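Local coordinates for protein PrgX (Enterococcus faecalis, PDB 2AWI) that serves as the receptor for the peptide sex pheromone cCF10 and as a repressor, probably DNA-binding, in the regulation of conjugation, at the interface of chains A and B. Sequence-based numbering; all coordinates share one arbitrary frame. Chains: chain A/B, PrgX.

The interface of chains A and B. Residues chain A 245, 254, 288-292; chain B 245, 249, 251, 289.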
ATOM      1  N   PHE A 245       2.276 -12.859 -14.986  1.00 41.56           N
ATOM      2  CA  PHE A 245       1.386 -13.517 -14.045  1.00 40.73           C
ATOM      3  C   PHE A 245       0.804 -14.758 -14.713  1.00 41.75           C
ATOM      4  O   PHE A 245       0.764 -15.846 -14.124  1.00 40.73           O
ATOM      5  CB  PHE A 245       0.251 -12.574 -13.639  1.00 40.60           C
ATOM      6  CG  PHE A 245      -0.702 -13.162 -12.631  1.00 41.55           C
ATOM      7  CD1 PHE A 245      -0.289 -13.419 -11.324  1.00 42.39           C
ATOM      8  CD2 PHE A 245      -2.011 -13.461 -12.991  1.00 39.52           C
ATOM      9  CE1 PHE A 245      -1.168 -13.965 -10.389  1.00 40.58           C
ATOM     10  CE2 PHE A 245      -2.901 -14.006 -12.066  1.00 41.95           C
ATOM     11  CZ  PHE A 245      -2.479 -14.260 -10.759  1.00 39.77           C
ATOM     12  N   TYR A 254       1.174  -9.295 -10.282  1.00 33.72           N
ATOM     13  CA  TYR A 254      -0.234  -8.952 -10.203  1.00 34.44           C
ATOM     14  C   TYR A 254      -0.383  -7.604  -9.520  1.00 34.21           C
ATOM     15  O   TYR A 254      -1.215  -6.791  -9.909  1.00 35.70           O
ATOM     16  CB  TYR A 254      -1.008 -10.017  -9.427  1.00 35.85           C
ATOM     17  CG  TYR A 254      -2.507  -9.871  -9.545  1.00 34.60           C
ATOM     18  CD1 TYR A 254      -3.201  -8.924  -8.788  1.00 32.71           C
ATOM     19  CD2 TYR A 254      -3.226 -10.651 -10.452  1.00 37.06           C
ATOM     20  CE1 TYR A 254      -4.579  -8.759  -8.937  1.00 32.64           C
ATOM     21  CE2 TYR A 254      -4.598 -10.494 -10.610  1.00 30.71           C
ATOM     22  CZ  TYR A 254      -5.267  -9.548  -9.853  1.00 34.82           C
ATOM     23  OH  TYR A 254      -6.614  -9.386 -10.035  1.00 34.10           O
ATOM     24  N   LYS A 288      -9.630 -17.635 -12.400  1.00 51.43           N
ATOM     25  CA  LYS A 288     -10.310 -17.957 -11.147  1.00 51.72           C
ATOM     26  C   LYS A 288      -9.741 -17.212  -9.938  1.00 50.51           C
ATOM     27  O   LYS A 288      -9.735 -17.732  -8.820  1.00 51.19           O
ATOM     28  CB  LYS A 288     -10.270 -19.470 -10.898  1.00 50.95           C
ATOM     29  CG  LYS A 288     -10.814 -20.289 -12.055  1.00 50.74           C
ATOM     30  CD  LYS A 288     -12.243 -19.887 -12.391  1.00 54.43           C
ATOM     31  CE  LYS A 288     -12.726 -20.561 -13.666  1.00 56.34           C
ATOM     32  NZ  LYS A 288     -12.586 -22.041 -13.581  1.00 54.45           N
ATOM     33  N   PHE A 289      -9.264 -15.993 -10.179  1.00 47.07           N
ATOM     34  CA  PHE A 289      -8.719 -15.138  -9.131  1.00 43.92           C
ATOM     35  C   PHE A 289      -9.681 -13.978  -8.922  1.00 40.91           C
ATOM     36  O   PHE A 289     -10.211 -13.424  -9.885  1.00 40.88           O
ATOM     37  CB  PHE A 289      -7.359 -14.567  -9.539  1.00 49.97           C
ATOM     38  CG  PHE A 289      -6.183 -15.306  -8.965  1.00 51.23           C
ATOM     39  CD1 PHE A 289      -5.686 -16.447  -9.587  1.00 56.12           C
ATOM     40  CD2 PHE A 289      -5.559 -14.844  -7.807  1.00 48.56           C
ATOM     41  CE1 PHE A 289      -4.577 -17.119  -9.067  1.00 56.55           C
ATOM     42  CE2 PHE A 289      -4.453 -15.504  -7.277  1.00 57.58           C
ATOM     43  CZ  PHE A 289      -3.960 -16.644  -7.910  1.00 52.84           C
ATOM     44  N   THR A 290      -9.920 -13.615  -7.668  1.00 33.34           N
ATOM     45  CA  THR A 290     -10.799 -12.488  -7.371  1.00 32.69           C
ATOM     46  C   THR A 290      -9.896 -11.255  -7.283  1.00 33.33           C
ATOM     47  O   THR A 290      -9.025 -11.174  -6.415  1.00 33.56           O
ATOM     48  CB  THR A 290     -11.524 -12.674  -6.024  1.00 52.26           C
ATOM     49  OG1 THR A 290     -12.142 -13.967  -5.986  1.00 52.56           O
ATOM     50  CG2 THR A 290     -12.592 -11.609  -5.847  1.00 53.31           C
ATOM     51  N   PRO A 291     -10.089 -10.280  -8.186  1.00 46.81           N
ATOM     52  CA  PRO A 291      -9.260  -9.071  -8.169  1.00 48.20           C
ATOM     53  C   PRO A 291      -9.470  -8.260  -6.895  1.00 49.90           C
ATOM     54  O   PRO A 291     -10.486  -8.414  -6.217  1.00 50.49           O
ATOM     55  CB  PRO A 291      -9.712  -8.333  -9.424  1.00 44.38           C
ATOM     56  CG  PRO A 291     -11.169  -8.670  -9.484  1.00 44.01           C
ATOM     57  CD  PRO A 291     -11.188 -10.151  -9.160  1.00 44.02           C
ATOM     58  N   PRO A 292      -8.503  -7.398  -6.546  1.00 46.27           N
ATOM     59  CA  PRO A 292      -8.551  -6.547  -5.352  1.00 48.80           C
ATOM     60  C   PRO A 292      -9.841  -5.743  -5.183  1.00 51.40           C
ATOM     61  O   PRO A 292     -10.532  -5.437  -6.152  1.00 51.10           O
ATOM     62  CB  PRO A 292      -7.331  -5.651  -5.527  1.00 63.36           C
ATOM     63  CG  PRO A 292      -6.355  -6.577  -6.164  1.00 61.10           C
ATOM     64  CD  PRO A 292      -7.201  -7.256  -7.224  1.00 60.43           C
TER
ATOM     65  N   PHE B 245      -8.311 -17.334   0.782  1.00 33.52           N
ATOM     66  CA  PHE B 245      -7.478 -17.372  -0.417  1.00 33.45           C
ATOM     67  C   PHE B 245      -7.548 -18.770  -1.033  1.00 33.44           C
ATOM     68  O   PHE B 245      -7.643 -18.919  -2.251  1.00 33.38           O
ATOM     69  CB  PHE B 245      -6.024 -17.027  -0.083  1.00 37.25           C
ATOM     70  CG  PHE B 245      -5.102 -17.095  -1.266  1.00 38.65           C
ATOM     71  CD1 PHE B 245      -5.281 -16.250  -2.354  1.00 42.87           C
ATOM     72  CD2 PHE B 245      -4.062 -18.020  -1.302  1.00 39.75           C
ATOM     73  CE1 PHE B 245      -4.441 -16.322  -3.463  1.00 41.52           C
ATOM     74  CE2 PHE B 245      -3.215 -18.101  -2.407  1.00 41.87           C
ATOM     75  CZ  PHE B 245      -3.405 -17.250  -3.490  1.00 42.75           C
ATOM     76  N   LYS B 249      -9.068 -17.898  -4.110  1.00 48.75           N
ATOM     77  CA  LYS B 249      -7.937 -17.072  -4.524  1.00 48.70           C
ATOM     78  C   LYS B 249      -8.198 -15.559  -4.478  1.00 46.47           C
ATOM     79  O   LYS B 249      -7.888 -14.824  -5.426  1.00 42.75           O
ATOM     80  CB  LYS B 249      -7.501 -17.485  -5.935  1.00 64.78           C
ATOM     81  CG  LYS B 249      -7.045 -18.936  -6.043  1.00 68.94           C
ATOM     82  CD  LYS B 249      -5.836 -19.212  -5.153  1.00 77.83           C
ATOM     83  CE  LYS B 249      -5.434 -20.681  -5.189  1.00 81.58           C
ATOM     84  NZ  LYS B 249      -6.513 -21.568  -4.660  1.00 81.58           N
ATOM     85  N   ILE B 251      -7.438 -11.951  -3.843  1.00 44.67           N
ATOM     86  CA  ILE B 251      -6.163 -11.242  -3.764  1.00 43.75           C
ATOM     87  C   ILE B 251      -5.985 -10.440  -2.481  1.00 42.14           C
ATOM     88  O   ILE B 251      -4.938 -10.526  -1.833  1.00 42.51           O
ATOM     89  CB  ILE B 251      -5.971 -10.319  -4.975  1.00 51.99           C
ATOM     90  CG1 ILE B 251      -5.808 -11.170  -6.236  1.00 56.08           C
ATOM     91  CG2 ILE B 251      -4.746  -9.444  -4.782  1.00 48.93           C
ATOM     92  CD1 ILE B 251      -4.611 -12.104  -6.190  1.00 65.34           C
ATOM     93  N   PHE B 289       1.848 -20.851  -6.384  1.00 55.77           N
ATOM     94  CA  PHE B 289       1.714 -19.405  -6.446  1.00 54.54           C
ATOM     95  C   PHE B 289       2.928 -18.837  -5.710  1.00 52.89           C
ATOM     96  O   PHE B 289       3.194 -19.208  -4.567  1.00 53.42           O
ATOM     97  CB  PHE B 289       0.394 -19.027  -5.759  1.00 60.79           C
ATOM     98  CG  PHE B 289       0.110 -17.559  -5.719  1.00 62.42           C
ATOM     99  CD1 PHE B 289       0.627 -16.765  -4.700  1.00 65.15           C
ATOM    100  CD2 PHE B 289      -0.702 -16.973  -6.681  1.00 68.27           C
ATOM    101  CE1 PHE B 289       0.332 -15.409  -4.637  1.00 67.83           C
ATOM    102  CE2 PHE B 289      -1.002 -15.618  -6.627  1.00 71.70           C
ATOM    103  CZ  PHE B 289      -0.484 -14.834  -5.604  1.00 68.40           C
TER
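A:Phe289 reaches across to B:Lys249, B:Ile251 and B:Phe289, and its ring is held on both faces. The beta-methylene of B:Lys249 lies over the middle of one face, CB standing 3.8 Å from the ring centroid in a CH-pi contact. CZ of A:Phe245, from its own chain, sits over the centre of the opposite face. At the rim, CD1 of B:Ile251 comes in tip first against A:Phe289 CD2 at 3.3 Å, the two side chains set at about a right angle. Farther round, A:Phe289 CZ meets B:Phe289 CE2 at 3.4 Å, so the two copies of this residue touch each other, and B:Phe245 CE1 nears the same end of the ring. B:Phe289 holds its CG anti to the backbone N (chi1 179°), whereas A:Phe289 has chi1 at -99°; the two-fold is therefore not exact in these side chains.

B:Ile251 also packs into a second apolar group. Its CG2 rests on the ring carbon CG of A:Pro292 at 3.6 Å, the side chains running alongside and pointing the same way. The other branch turns to A:Tyr254: CG1 lies 3.8 Å from CE1, while CD1 stands over the centre of the phenol ring.

Two backbone hydrogen bonds join these apolar groups, both through A:Thr290. Its N donates to B:Lys249 O at 3.3 Å, approaching from above the carbonyl plane, and its O accepts from B:Ile251 N at 3.1 Å. That second bond satisfies an amide at the N-terminal end of helix 251-266.

In the fold, the loop between helices 270-286 and 293-300 of chain A is laid against the turn joining helices 230-248 and 251-266 of chain B. The patch belongs to a two-fold interface near the C-terminal ends of both chains, far from the N-terminal helix-turn-helix regions.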